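5-oxoprolinase subunit C (Escherichia coli, PDB 5DUD) catalyses, as part of 5-oxoprolinase, the cleavage of 5-oxoproline to L-glutamate coupled to the hydrolysis of ATP to ADP and inorganic phosphate. Local coordinates at residues A[234-239]-A[256-261]; A[174-179]-A[278-283]; A[227-232]-A[243-248]. One frame throughout, in Å; residues are numbered along the deposited sequence.

Overall arrangement
From the N terminus, the chain first forms two antiparallel sheets and only then reaches 174-179, the opening segment of contact 2. This contact closes last and longest, when the chain returns about a hundred residues later as 278-283. Within that loop lie the other two. Contact 3 starts at 227-232 and closes at 243-248, but contact 1 begins in between, at 234-239, and ends at 256-261, so their segments alternate. All three reach one mixed sheet; 227-228 belongs to a small separate one. Strand 257-261 links them: C260 O probably accepts a hydrogen bond from L177 N of contact 2, and I261 N probably gives one to G232 O of contact 3.

Contact 1: residues A[234-239]-A[256-261]; sequences VQVPHN and PRIACI
V234 and A259 form a hydrogen-bonded antiparallel pair that adjoins a beta bulge, within a sheet of the cyclophilin-like part of the protein. V234 N gives a nearly straight bond to A259 O, 2.7 Å long at 166°. I258 is the extra residue of the bulge, its helix-like backbone angles resembling those at the first position of a classic bulge. Its N approaches V234 O at 3.1 Å in a weak bond bent to 134°. Together with the bond from V236 N to P256 O, at 3.0 Å, it brackets the non-hydrogen-bonded pair Q235 and R257.

On the V234 and A259 face the contact is apolar. V234 sends CG2, beside its backbone N, obliquely across to I261 CD1, at 3.9 Å. Its other branch, CG1, is 4.1 Å from I258 CG2, and V236 CG2 meets the same I258 methyl at 3.6 Å. P256 CG lies 3.3 Å from V236 O.

F193 of helix 187-195 touches V234, I258 and A259 from beyond, adding an aromatic side to this buried cluster. On the other face Q235 packs on L229, Y255 and L245, while R257 bends at chi3 and leads away to a salt bridge between its NE and E181 OE1.

Contact 2: residues A[174-179]-A[278-283]; sequences IRALPG and IHFVQC
I174 O is approached by two groups of the neighbouring strand. V281 N donates to I174 O at 2.9 Å from above the carbonyl plane, 39° out of it, and F280 CA adds a CA-H...O contact to I174 O at 3.4 Å. V281 O is also approached twice, by R175 CA and by A176 N, but A176 N comes nearly in line with its C=O, in a hydrogen bond of 2.9 Å. Bonds from I174 N to H279 O and from C283 N to A176 O extend the pairing at its two ends.

These are parallel strands, twisted 52° against each other, and they are the first and last of a seven-stranded mixed sheet. Their pairing joins its ends, consistent with the closed sheet of cyclophilin-like proteins.

On one face, the I174 and I278 side chains cross obliquely, CD1 to CG2 at 3.4 Å. A176 CB lies obliquely to the F280 ring, 4.1 Å from its CD1; the ring stacks on F193 and meets W198 at an inclined angle. On the other face, R175 and V281 lie side by side, pointing the same way, with R175 CG, beside its backbone N (chi1 -73°), 4.0 Å from V281 CG1. The guanidinium NH2 pairs with D265 in a salt bridge. C283 lies between R175, whose CB is 4.0 Å from C283 CB, and L177, whose CD2 is 3.5 Å from C283 O.

Contact 3: residues A[227-232]-A[243-248]; sequences HGLLPG and IVLMND
L229 and L245 both hold CG anti to the carbonyl carbon, beside the backbone N (chi1 -49° and -57°), and with their extended second torsions they meet through their CD1 methyls. L229 CD1 lies 3.5 Å from L245 CD1, and the two side chains cross at about a right angle. The same L245 methyl also comes within 3.9 Å of L229 CB, so it sits against the base of that leucine as well as its end.

Next to this apolar pair lies the one hydrogen bond between the segments. G232 N donates to L245 O at 2.8 Å, almost straight, with the donor tilted out of the carbonyl plane. G232 has a positive phi, and at its backbone angles a CB would be jammed against the carbonyl O of P231, which by itself calls for glycine. It leads directly into strand 233-235. That strand and 243-245 form an antiparallel beta hairpin, whose pairing is carried on by the backbone bonding of Q235 with I243. The approach to the hairpin is steep: the touching parts, 229-232 and 244-247, run 104° apart.

P231 lies where the chain leaves strand 243-245. Its ring sets CB 3.4 Å from M246 O, and its CG reaches N247 CA at 4.1 Å. M266 of helix 266-271 touches both P231 and M246. The CB of N247 points away from 227-232, and its ND2 donates to C29 O.

Contact 1: residues A[234-239]-A[256-261]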
ATOM      1  N   VAL A 234     -12.061   1.709  -4.029  1.00 26.01           N
ATOM      2  CA  VAL A 234     -12.233   2.025  -5.444  1.00 26.30           C
ATOM      3  C   VAL A 234     -12.364   3.539  -5.580  1.00 30.98           C
ATOM      4  O   VAL A 234     -13.387   4.093  -5.187  1.00 30.70           O
ATOM      5  CB  VAL A 234     -13.459   1.281  -6.041  1.00 30.46           C
ATOM      6  CG1 VAL A 234     -13.489   1.393  -7.564  1.00 30.89           C
ATOM      7  CG2 VAL A 234     -13.462  -0.186  -5.615  1.00 29.53           C
ATOM      8  N   GLN A 235     -11.329   4.202  -6.136  1.00 28.37           N
ATOM      9  CA  GLN A 235     -11.324   5.647  -6.370  1.00 29.29           C
ATOM     10  C   GLN A 235     -11.765   5.944  -7.784  1.00 35.20           C
ATOM     11  O   GLN A 235     -11.418   5.180  -8.686  1.00 34.57           O
ATOM     12  CB  GLN A 235      -9.923   6.246  -6.170  1.00 30.40           C
ATOM     13  CG  GLN A 235      -9.213   5.869  -4.885  1.00 44.59           C
ATOM     14  CD  GLN A 235      -7.914   6.632  -4.772  1.00 64.80           C
ATOM     15  OE1 GLN A 235      -7.749   7.498  -3.910  1.00 61.07           O
ATOM     16  NE2 GLN A 235      -6.972   6.358  -5.667  1.00 56.46           N
ATOM     17  N   VAL A 236     -12.461   7.069  -8.003  1.00 33.89           N
ATOM     18  CA  VAL A 236     -12.908   7.484  -9.335  1.00 35.32           C
ATOM     19  C   VAL A 236     -12.348   8.885  -9.627  1.00 40.96           C
ATOM     20  O   VAL A 236     -12.927   9.863  -9.164  1.00 41.15           O
ATOM     21  CB  VAL A 236     -14.456   7.451  -9.441  1.00 40.02           C
ATOM     22  CG1 VAL A 236     -14.917   7.703 -10.875  1.00 41.15           C
ATOM     23  CG2 VAL A 236     -15.013   6.126  -8.915  1.00 39.07           C
ATOM     24  N   PRO A 237     -11.264   9.038 -10.417  1.00 38.65           N
ATOM     25  CA  PRO A 237     -10.762  10.394 -10.712  1.00 39.83           C
ATOM     26  C   PRO A 237     -11.688  11.199 -11.650  1.00 46.41           C
ATOM     27  O   PRO A 237     -12.838  10.819 -11.868  1.00 46.10           O
ATOM     28  CB  PRO A 237      -9.391  10.131 -11.365  1.00 41.33           C
ATOM     29  CG  PRO A 237      -9.092   8.694 -11.130  1.00 44.43           C
ATOM     30  CD  PRO A 237     -10.415   8.018 -11.054  1.00 39.80           C
ATOM     31  N   HIS A 238     -11.185  12.324 -12.194  1.00 45.28           N
ATOM     32  CA  HIS A 238     -11.962  13.194 -13.099  1.00 47.35           C
ATOM     33  C   HIS A 238     -12.346  12.505 -14.418  1.00 51.62           C
ATOM     34  O   HIS A 238     -13.361  12.865 -15.015  1.00 52.56           O
ATOM     35  CB  HIS A 238     -11.184  14.476 -13.439  1.00 49.50           C
ATOM     36  CG  HIS A 238     -10.754  15.280 -12.248  1.00 52.74           C
ATOM     37  ND1 HIS A 238      -9.817  14.792 -11.353  1.00 53.20           N
ATOM     38  CD2 HIS A 238     -11.126  16.521 -11.854  1.00 55.59           C
ATOM     39  CE1 HIS A 238      -9.654  15.739 -10.443  1.00 52.82           C
ATOM     40  NE2 HIS A 238     -10.421  16.800 -10.704  1.00 54.53           N
ATOM     41  N   ASN A 239     -11.539  11.529 -14.873  1.00 47.05           N
ATOM     42  CA  ASN A 239     -11.808  10.782 -16.112  1.00 47.36           C
ATOM     43  C   ASN A 239     -13.062   9.855 -16.036  1.00 50.66           C
ATOM     44  O   ASN A 239     -13.593   9.494 -17.084  1.00 51.33           O
ATOM     45  CB  ASN A 239     -10.578   9.959 -16.542  1.00 47.68           C
ATOM     46  CG  ASN A 239     -10.055   8.949 -15.533  1.00 70.30           C
ATOM     47  OD1 ASN A 239     -10.764   8.494 -14.630  1.00 64.64           O
ATOM     48  ND2 ASN A 239      -8.790   8.569 -15.665  1.00 61.70           N
ATOM     49  N   PRO A 256     -12.404  10.935  -5.026  1.00 34.62           N
ATOM     50  CA  PRO A 256     -13.666  10.461  -4.434  1.00 34.18           C
ATOM     51  C   PRO A 256     -13.792   8.932  -4.501  1.00 36.66           C
ATOM     52  O   PRO A 256     -13.637   8.350  -5.573  1.00 36.25           O
ATOM     53  CB  PRO A 256     -14.740  11.165  -5.271  1.00 37.21           C
ATOM     54  CG  PRO A 256     -14.092  11.442  -6.564  1.00 42.32           C
ATOM     55  CD  PRO A 256     -12.636  11.649  -6.296  1.00 37.34           C
ATOM     56  N   ARG A 257     -14.033   8.296  -3.337  1.00 32.12           N
ATOM     57  CA  ARG A 257     -14.132   6.848  -3.163  1.00 30.86           C
ATOM     58  C   ARG A 257     -15.590   6.377  -3.303  1.00 35.33           C
ATOM     59  O   ARG A 257     -16.413   6.657  -2.429  1.00 35.10           O
ATOM     60  CB  ARG A 257     -13.573   6.448  -1.781  1.00 29.35           C
ATOM     61  CG  ARG A 257     -12.161   6.959  -1.485  1.00 34.86           C
ATOM     62  CD  ARG A 257     -11.876   7.020   0.007  1.00 38.90           C
ATOM     63  NE  ARG A 257     -12.507   8.180   0.641  1.00 43.48           N
ATOM     64  CZ  ARG A 257     -12.349   8.538   1.914  1.00 55.93           C
ATOM     65  NH1 ARG A 257     -11.561   7.833   2.722  1.00 42.17           N
ATOM     66  NH2 ARG A 257     -12.972   9.612   2.389  1.00 43.12           N
ATOM     67  N   ILE A 258     -15.908   5.697  -4.409  1.00 32.33           N
ATOM     68  CA  ILE A 258     -17.267   5.209  -4.661  1.00 32.75           C
ATOM     69  C   ILE A 258     -17.573   3.927  -3.871  1.00 36.59           C
ATOM     70  O   ILE A 258     -18.669   3.828  -3.331  1.00 36.86           O
ATOM     71  CB  ILE A 258     -17.544   4.996  -6.173  1.00 36.43           C
ATOM     72  CG1 ILE A 258     -19.060   4.810  -6.420  1.00 37.67           C
ATOM     73  CG2 ILE A 258     -16.753   3.807  -6.767  1.00 36.39           C
ATOM     74  CD1 ILE A 258     -19.452   4.779  -7.838  1.00 45.11           C
ATOM     75  N   ALA A 259     -16.635   2.957  -3.810  1.00 32.43           N
ATOM     76  CA  ALA A 259     -16.864   1.689  -3.112  1.00 31.73           C
ATOM     77  C   ALA A 259     -15.582   1.132  -2.503  1.00 34.76           C
ATOM     78  O   ALA A 259     -14.493   1.626  -2.793  1.00 33.99           O
ATOM     79  CB  ALA A 259     -17.465   0.675  -4.073  1.00 32.74           C
ATOM     80  N   CYS A 260     -15.720   0.125  -1.633  1.00 31.18           N
ATOM     81  CA  CYS A 260     -14.590  -0.539  -0.984  1.00 30.30           C
ATOM     82  C   CYS A 260     -14.812  -2.041  -1.018  1.00 33.49           C
ATOM     83  O   CYS A 260     -15.841  -2.512  -0.539  1.00 33.49           O
ATOM     84  CB  CYS A 260     -14.396  -0.036   0.445  1.00 30.59           C
ATOM     85  SG  CYS A 260     -12.914  -0.687   1.262  1.00 33.69           S
ATOM     86  N   ILE A 261     -13.874  -2.781  -1.624  1.00 29.26           N
ATOM     87  CA  ILE A 261     -13.938  -4.238  -1.737  1.00 28.72           C
ATOM     88  C   ILE A 261     -13.592  -4.859  -0.377  1.00 31.96           C
ATOM     89  O   ILE A 261     -12.666  -4.400   0.301  1.00 31.28           O
ATOM     90  CB  ILE A 261     -13.004  -4.739  -2.870  1.00 31.62           C
ATOM     91  CG1 ILE A 261     -13.464  -4.170  -4.234  1.00 32.57           C
ATOM     92  CG2 ILE A 261     -12.949  -6.271  -2.932  1.00 32.35           C
ATOM     93  CD1 ILE A 261     -12.393  -3.919  -5.143  1.00 39.59           C
TER

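Contact 2: residues A[174-179]-A[278-283]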
ATOM      1  N   ILE A 174     -17.165  -9.838  -7.347  1.00 36.61           N
ATOM      2  CA  ILE A 174     -16.498  -9.361  -6.132  1.00 35.42           C
ATOM      3  C   ILE A 174     -17.455  -8.477  -5.323  1.00 39.00           C
ATOM      4  O   ILE A 174     -18.000  -7.513  -5.849  1.00 39.15           O
ATOM      5  CB  ILE A 174     -15.194  -8.615  -6.550  1.00 38.05           C
ATOM      6  CG1 ILE A 174     -14.084  -9.631  -6.934  1.00 38.03           C
ATOM      7  CG2 ILE A 174     -14.687  -7.653  -5.466  1.00 38.26           C
ATOM      8  CD1 ILE A 174     -13.464  -9.384  -8.258  1.00 45.33           C
ATOM      9  N   ARG A 175     -17.639  -8.802  -4.044  1.00 34.87           N
ATOM     10  CA  ARG A 175     -18.525  -8.050  -3.157  1.00 34.87           C
ATOM     11  C   ARG A 175     -17.880  -6.744  -2.701  1.00 38.27           C
ATOM     12  O   ARG A 175     -16.840  -6.779  -2.048  1.00 37.07           O
ATOM     13  CB  ARG A 175     -18.908  -8.899  -1.938  1.00 34.76           C
ATOM     14  CG  ARG A 175     -19.901 -10.003  -2.268  1.00 44.40           C
ATOM     15  CD  ARG A 175     -20.104 -10.955  -1.106  1.00 51.88           C
ATOM     16  NE  ARG A 175     -18.935 -11.807  -0.888  1.00 57.05           N
ATOM     17  CZ  ARG A 175     -18.823 -12.721   0.072  1.00 69.79           C
ATOM     18  NH1 ARG A 175     -19.825 -12.927   0.925  1.00 57.55           N
ATOM     19  NH2 ARG A 175     -17.717 -13.445   0.185  1.00 55.43           N
ATOM     20  N   ALA A 176     -18.480  -5.598  -3.059  1.00 35.36           N
ATOM     21  CA  ALA A 176     -17.983  -4.283  -2.647  1.00 34.90           C
ATOM     22  C   ALA A 176     -19.045  -3.563  -1.829  1.00 39.24           C
ATOM     23  O   ALA A 176     -20.236  -3.729  -2.086  1.00 39.67           O
ATOM     24  CB  ALA A 176     -17.582  -3.446  -3.862  1.00 35.86           C
ATOM     25  N   LEU A 177     -18.598  -2.763  -0.842  1.00 35.34           N
ATOM     26  CA  LEU A 177     -19.459  -1.965   0.031  1.00 35.71           C
ATOM     27  C   LEU A 177     -19.449  -0.509  -0.449  1.00 39.90           C
ATOM     28  O   LEU A 177     -18.368   0.022  -0.696  1.00 38.98           O
ATOM     29  CB  LEU A 177     -18.982  -2.039   1.497  1.00 35.33           C
ATOM     30  CG  LEU A 177     -19.622  -3.117   2.359  1.00 40.19           C
ATOM     31  CD1 LEU A 177     -18.889  -3.265   3.681  1.00 39.95           C
ATOM     32  CD2 LEU A 177     -21.077  -2.788   2.660  1.00 43.84           C
ATOM     33  N   PRO A 178     -20.606   0.171  -0.560  1.00 37.37           N
ATOM     34  CA  PRO A 178     -20.590   1.559  -1.047  1.00 37.70           C
ATOM     35  C   PRO A 178     -20.022   2.592  -0.071  1.00 41.38           C
ATOM     36  O   PRO A 178     -20.133   2.435   1.143  1.00 41.01           O
ATOM     37  CB  PRO A 178     -22.080   1.859  -1.279  1.00 40.64           C
ATOM     38  CG  PRO A 178     -22.808   0.951  -0.368  1.00 45.03           C
ATOM     39  CD  PRO A 178     -21.984  -0.297  -0.304  1.00 39.69           C
ATOM     40  N   GLY A 179     -19.668   3.750  -0.625  1.00 37.99           N
ATOM     41  CA  GLY A 179     -19.345   4.969   0.111  1.00 37.71           C
ATOM     42  C   GLY A 179     -17.921   5.032   0.565  1.00 40.30           C
ATOM     43  O   GLY A 179     -17.169   4.091   0.291  1.00 39.31           O
ATOM     44  N   ILE A 278     -14.736  -7.792 -14.779  1.00 37.51           N
ATOM     45  CA  ILE A 278     -14.905  -7.837 -13.317  1.00 35.93           C
ATOM     46  C   ILE A 278     -16.297  -7.303 -12.967  1.00 39.10           C
ATOM     47  O   ILE A 278     -16.619  -6.176 -13.344  1.00 39.21           O
ATOM     48  CB  ILE A 278     -13.817  -7.021 -12.546  1.00 38.10           C
ATOM     49  CG1 ILE A 278     -12.401  -7.202 -13.140  1.00 38.29           C
ATOM     50  CG2 ILE A 278     -13.835  -7.400 -11.052  1.00 37.81           C
ATOM     51  CD1 ILE A 278     -11.343  -6.289 -12.533  1.00 45.59           C
ATOM     52  N   HIS A 279     -17.104  -8.080 -12.225  1.00 34.68           N
ATOM     53  CA  HIS A 279     -18.440  -7.647 -11.795  1.00 34.63           C
ATOM     54  C   HIS A 279     -18.428  -7.311 -10.315  1.00 36.19           C
ATOM     55  O   HIS A 279     -17.827  -8.036  -9.522  1.00 34.47           O
ATOM     56  CB  HIS A 279     -19.497  -8.730 -12.064  1.00 36.30           C
ATOM     57  CG  HIS A 279     -19.621  -9.120 -13.506  1.00 40.82           C
ATOM     58  ND1 HIS A 279     -18.972 -10.233 -14.007  1.00 42.48           N
ATOM     59  CD2 HIS A 279     -20.319  -8.538 -14.506  1.00 43.82           C
ATOM     60  CE1 HIS A 279     -19.296 -10.298 -15.287  1.00 43.12           C
ATOM     61  NE2 HIS A 279     -20.112  -9.301 -15.632  1.00 44.35           N
ATOM     62  N   PHE A 280     -19.104  -6.222  -9.931  1.00 32.69           N
ATOM     63  CA  PHE A 280     -19.210  -5.820  -8.530  1.00 31.54           C
ATOM     64  C   PHE A 280     -20.588  -6.206  -7.993  1.00 35.51           C
ATOM     65  O   PHE A 280     -21.594  -6.015  -8.677  1.00 36.08           O
ATOM     66  CB  PHE A 280     -18.962  -4.317  -8.351  1.00 33.25           C
ATOM     67  CG  PHE A 280     -17.533  -3.889  -8.596  1.00 34.11           C
ATOM     68  CD1 PHE A 280     -16.525  -4.239  -7.711  1.00 36.17           C
ATOM     69  CD2 PHE A 280     -17.206  -3.087  -9.680  1.00 36.82           C
ATOM     70  CE1 PHE A 280     -15.210  -3.833  -7.930  1.00 36.49           C
ATOM     71  CE2 PHE A 280     -15.891  -2.676  -9.894  1.00 39.03           C
ATOM     72  CZ  PHE A 280     -14.902  -3.051  -9.017  1.00 36.04           C
ATOM     73  N   VAL A 281     -20.626  -6.752  -6.773  1.00 31.16           N
ATOM     74  CA  VAL A 281     -21.856  -7.159  -6.096  1.00 31.39           C
ATOM     75  C   VAL A 281     -22.069  -6.226  -4.898  1.00 34.78           C
ATOM     76  O   VAL A 281     -21.143  -6.025  -4.115  1.00 33.42           O
ATOM     77  CB  VAL A 281     -21.773  -8.651  -5.666  1.00 34.99           C
ATOM     78  CG1 VAL A 281     -22.914  -9.027  -4.717  1.00 35.38           C
ATOM     79  CG2 VAL A 281     -21.761  -9.573  -6.878  1.00 35.24           C
ATOM     80  N   GLN A 282     -23.282  -5.673  -4.732  1.00 32.15           N
ATOM     81  CA  GLN A 282     -23.576  -4.796  -3.587  1.00 31.78           C
ATOM     82  C   GLN A 282     -23.692  -5.643  -2.312  1.00 35.55           C
ATOM     83  O   GLN A 282     -24.468  -6.601  -2.273  1.00 35.68           O
ATOM     84  CB  GLN A 282     -24.849  -3.976  -3.821  1.00 34.27           C
ATOM     85  CG  GLN A 282     -24.949  -2.749  -2.909  1.00 44.72           C
ATOM     86  CD  GLN A 282     -26.058  -1.789  -3.284  1.00 60.91           C
ATOM     87  OE1 GLN A 282     -26.588  -1.801  -4.401  1.00 56.70           O
ATOM     88  NE2 GLN A 282     -26.417  -0.912  -2.358  1.00 52.58           N
ATOM     89  N   CYS A 283     -22.882  -5.305  -1.300  1.00 31.52           N
ATOM     90  CA  CYS A 283     -22.749  -6.058  -0.068  1.00 31.07           C
ATOM     91  C   CYS A 283     -23.336  -5.305   1.126  1.00 35.70           C
ATOM     92  O   CYS A 283     -23.814  -4.179   0.998  1.00 35.66           O
ATOM     93  CB  CYS A 283     -21.272  -6.372   0.155  1.00 30.29           C
ATOM     94  SG  CYS A 283     -20.957  -7.579   1.467  1.00 33.78           S
TER

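Contact 3: residues A[227-232]-A[243-248]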
ATOM      1  N   HIS A 227      -6.926  12.062   2.398  1.00 32.60           N
ATOM      2  CA  HIS A 227      -7.380  11.135   3.437  1.00 31.42           C
ATOM      3  C   HIS A 227      -6.680   9.805   3.326  1.00 33.77           C
ATOM      4  O   HIS A 227      -6.312   9.391   2.230  1.00 32.87           O
ATOM      5  CB  HIS A 227      -8.914  10.920   3.355  1.00 32.03           C
ATOM      6  CG  HIS A 227      -9.435  10.695   1.968  1.00 35.16           C
ATOM      7  ND1 HIS A 227      -9.106   9.563   1.244  1.00 36.03           N
ATOM      8  CD2 HIS A 227     -10.237  11.477   1.210  1.00 37.57           C
ATOM      9  CE1 HIS A 227      -9.715   9.692   0.076  1.00 35.70           C
ATOM     10  NE2 HIS A 227     -10.413  10.826   0.014  1.00 36.97           N
ATOM     11  N   GLY A 228      -6.538   9.132   4.465  1.00 29.77           N
ATOM     12  CA  GLY A 228      -5.922   7.816   4.544  1.00 28.77           C
ATOM     13  C   GLY A 228      -6.677   6.798   3.716  1.00 31.75           C
ATOM     14  O   GLY A 228      -7.911   6.825   3.685  1.00 31.21           O
ATOM     15  N   LEU A 229      -5.936   5.925   3.010  1.00 27.84           N
ATOM     16  CA  LEU A 229      -6.467   4.881   2.133  1.00 27.05           C
ATOM     17  C   LEU A 229      -6.048   3.497   2.614  1.00 29.96           C
ATOM     18  O   LEU A 229      -5.140   3.372   3.435  1.00 29.49           O
ATOM     19  CB  LEU A 229      -5.945   5.070   0.693  1.00 27.20           C
ATOM     20  CG  LEU A 229      -6.056   6.456   0.079  1.00 32.74           C
ATOM     21  CD1 LEU A 229      -5.461   6.464  -1.327  1.00 32.93           C
ATOM     22  CD2 LEU A 229      -7.501   6.921   0.041  1.00 35.65           C
ATOM     23  N   LEU A 230      -6.679   2.455   2.056  1.00 25.90           N
ATOM     24  CA  LEU A 230      -6.353   1.057   2.346  1.00 25.15           C
ATOM     25  C   LEU A 230      -6.642   0.187   1.121  1.00 28.54           C
ATOM     26  O   LEU A 230      -7.440   0.593   0.274  1.00 28.15           O
ATOM     27  CB  LEU A 230      -7.113   0.538   3.582  1.00 25.31           C
ATOM     28  CG  LEU A 230      -8.645   0.689   3.649  1.00 30.30           C
ATOM     29  CD1 LEU A 230      -9.359  -0.523   3.053  1.00 30.11           C
ATOM     30  CD2 LEU A 230      -9.103   0.851   5.092  1.00 33.27           C
ATOM     31  N   PRO A 231      -6.009  -0.998   0.984  1.00 24.85           N
ATOM     32  CA  PRO A 231      -6.291  -1.848  -0.189  1.00 24.37           C
ATOM     33  C   PRO A 231      -7.767  -2.213  -0.309  1.00 27.86           C
ATOM     34  O   PRO A 231      -8.418  -2.458   0.703  1.00 27.44           O
ATOM     35  CB  PRO A 231      -5.442  -3.099   0.063  1.00 25.83           C
ATOM     36  CG  PRO A 231      -4.394  -2.673   1.004  1.00 30.48           C
ATOM     37  CD  PRO A 231      -5.013  -1.630   1.871  1.00 26.33           C
ATOM     38  N   GLY A 232      -8.273  -2.213  -1.541  1.00 24.33           N
ATOM     39  CA  GLY A 232      -9.665  -2.515  -1.848  1.00 24.31           C
ATOM     40  C   GLY A 232     -10.543  -1.308  -2.115  1.00 28.54           C
ATOM     41  O   GLY A 232     -11.640  -1.475  -2.651  1.00 28.74           O
ATOM     42  N   ILE A 243     -10.426   3.172 -10.177  1.00 32.15           N
ATOM     43  CA  ILE A 243      -9.095   2.628  -9.875  1.00 30.64           C
ATOM     44  C   ILE A 243      -9.175   1.868  -8.549  1.00 32.10           C
ATOM     45  O   ILE A 243      -9.420   2.492  -7.518  1.00 31.22           O
ATOM     46  CB  ILE A 243      -8.012   3.748  -9.815  1.00 34.06           C
ATOM     47  CG1 ILE A 243      -8.027   4.609 -11.102  1.00 35.79           C
ATOM     48  CG2 ILE A 243      -6.605   3.145  -9.576  1.00 34.14           C
ATOM     49  CD1 ILE A 243      -6.981   5.739 -11.137  1.00 44.66           C
ATOM     50  N   VAL A 244      -8.920   0.548  -8.564  1.00 27.63           N
ATOM     51  CA  VAL A 244      -8.958  -0.289  -7.363  1.00 26.35           C
ATOM     52  C   VAL A 244      -7.575  -0.296  -6.732  1.00 29.48           C
ATOM     53  O   VAL A 244      -6.626  -0.743  -7.367  1.00 28.84           O
ATOM     54  CB  VAL A 244      -9.423  -1.736  -7.661  1.00 29.77           C
ATOM     55  CG1 VAL A 244      -9.660  -2.505  -6.367  1.00 28.96           C
ATOM     56  CG2 VAL A 244     -10.662  -1.765  -8.543  1.00 30.29           C
ATOM     57  N   LEU A 245      -7.459   0.150  -5.483  1.00 25.84           N
ATOM     58  CA  LEU A 245      -6.166   0.167  -4.800  1.00 25.36           C
ATOM     59  C   LEU A 245      -5.827  -1.230  -4.304  1.00 29.15           C
ATOM     60  O   LEU A 245      -6.712  -1.912  -3.789  1.00 28.61           O
ATOM     61  CB  LEU A 245      -6.195   1.154  -3.631  1.00 25.45           C
ATOM     62  CG  LEU A 245      -6.559   2.591  -4.000  1.00 30.79           C
ATOM     63  CD1 LEU A 245      -6.611   3.471  -2.764  1.00 31.06           C
ATOM     64  CD2 LEU A 245      -5.583   3.164  -5.009  1.00 33.88           C
ATOM     65  N   MET A 246      -4.564  -1.667  -4.470  1.00 25.90           N
ATOM     66  CA  MET A 246      -4.112  -2.992  -4.043  1.00 25.45           C
ATOM     67  C   MET A 246      -3.109  -2.823  -2.876  1.00 29.24           C
ATOM     68  O   MET A 246      -3.202  -1.832  -2.152  1.00 29.11           O
ATOM     69  CB  MET A 246      -3.538  -3.776  -5.245  1.00 27.91           C
ATOM     70  CG  MET A 246      -4.513  -3.937  -6.407  1.00 31.89           C
ATOM     71  SD  MET A 246      -6.083  -4.743  -5.994  1.00 36.05           S
ATOM     72  CE  MET A 246      -5.547  -6.436  -5.770  1.00 32.32           C
ATOM     73  N   ASN A 247      -2.197  -3.787  -2.648  1.00 25.39           N
ATOM     74  CA  ASN A 247      -1.306  -3.767  -1.482  1.00 25.12           C
ATOM     75  C   ASN A 247      -0.189  -2.699  -1.525  1.00 29.16           C
ATOM     76  O   ASN A 247       0.045  -2.075  -0.494  1.00 28.72           O
ATOM     77  CB  ASN A 247      -0.681  -5.143  -1.262  1.00 25.36           C
ATOM     78  CG  ASN A 247      -1.683  -6.259  -1.057  1.00 45.25           C
ATOM     79  OD1 ASN A 247      -2.804  -6.226  -1.575  1.00 39.53           O
ATOM     80  ND2 ASN A 247      -1.292  -7.305  -0.342  1.00 37.27           N
ATOM     81  N   ASP A 248       0.482  -2.480  -2.676  1.00 26.16           N
ATOM     82  CA  ASP A 248       1.566  -1.484  -2.794  1.00 26.62           C
ATOM     83  C   ASP A 248       1.056  -0.038  -3.024  1.00 30.94           C
ATOM     84  O   ASP A 248       1.884   0.864  -3.178  1.00 31.21           O
ATOM     85  CB  ASP A 248       2.528  -1.865  -3.937  1.00 28.70           C
ATOM     86  CG  ASP A 248       3.395  -3.066  -3.634  1.00 37.59           C
ATOM     87  OD1 ASP A 248       2.975  -3.912  -2.815  1.00 37.88           O
ATOM     88  OD2 ASP A 248       4.477  -3.186  -4.248  1.00 42.98           O
TER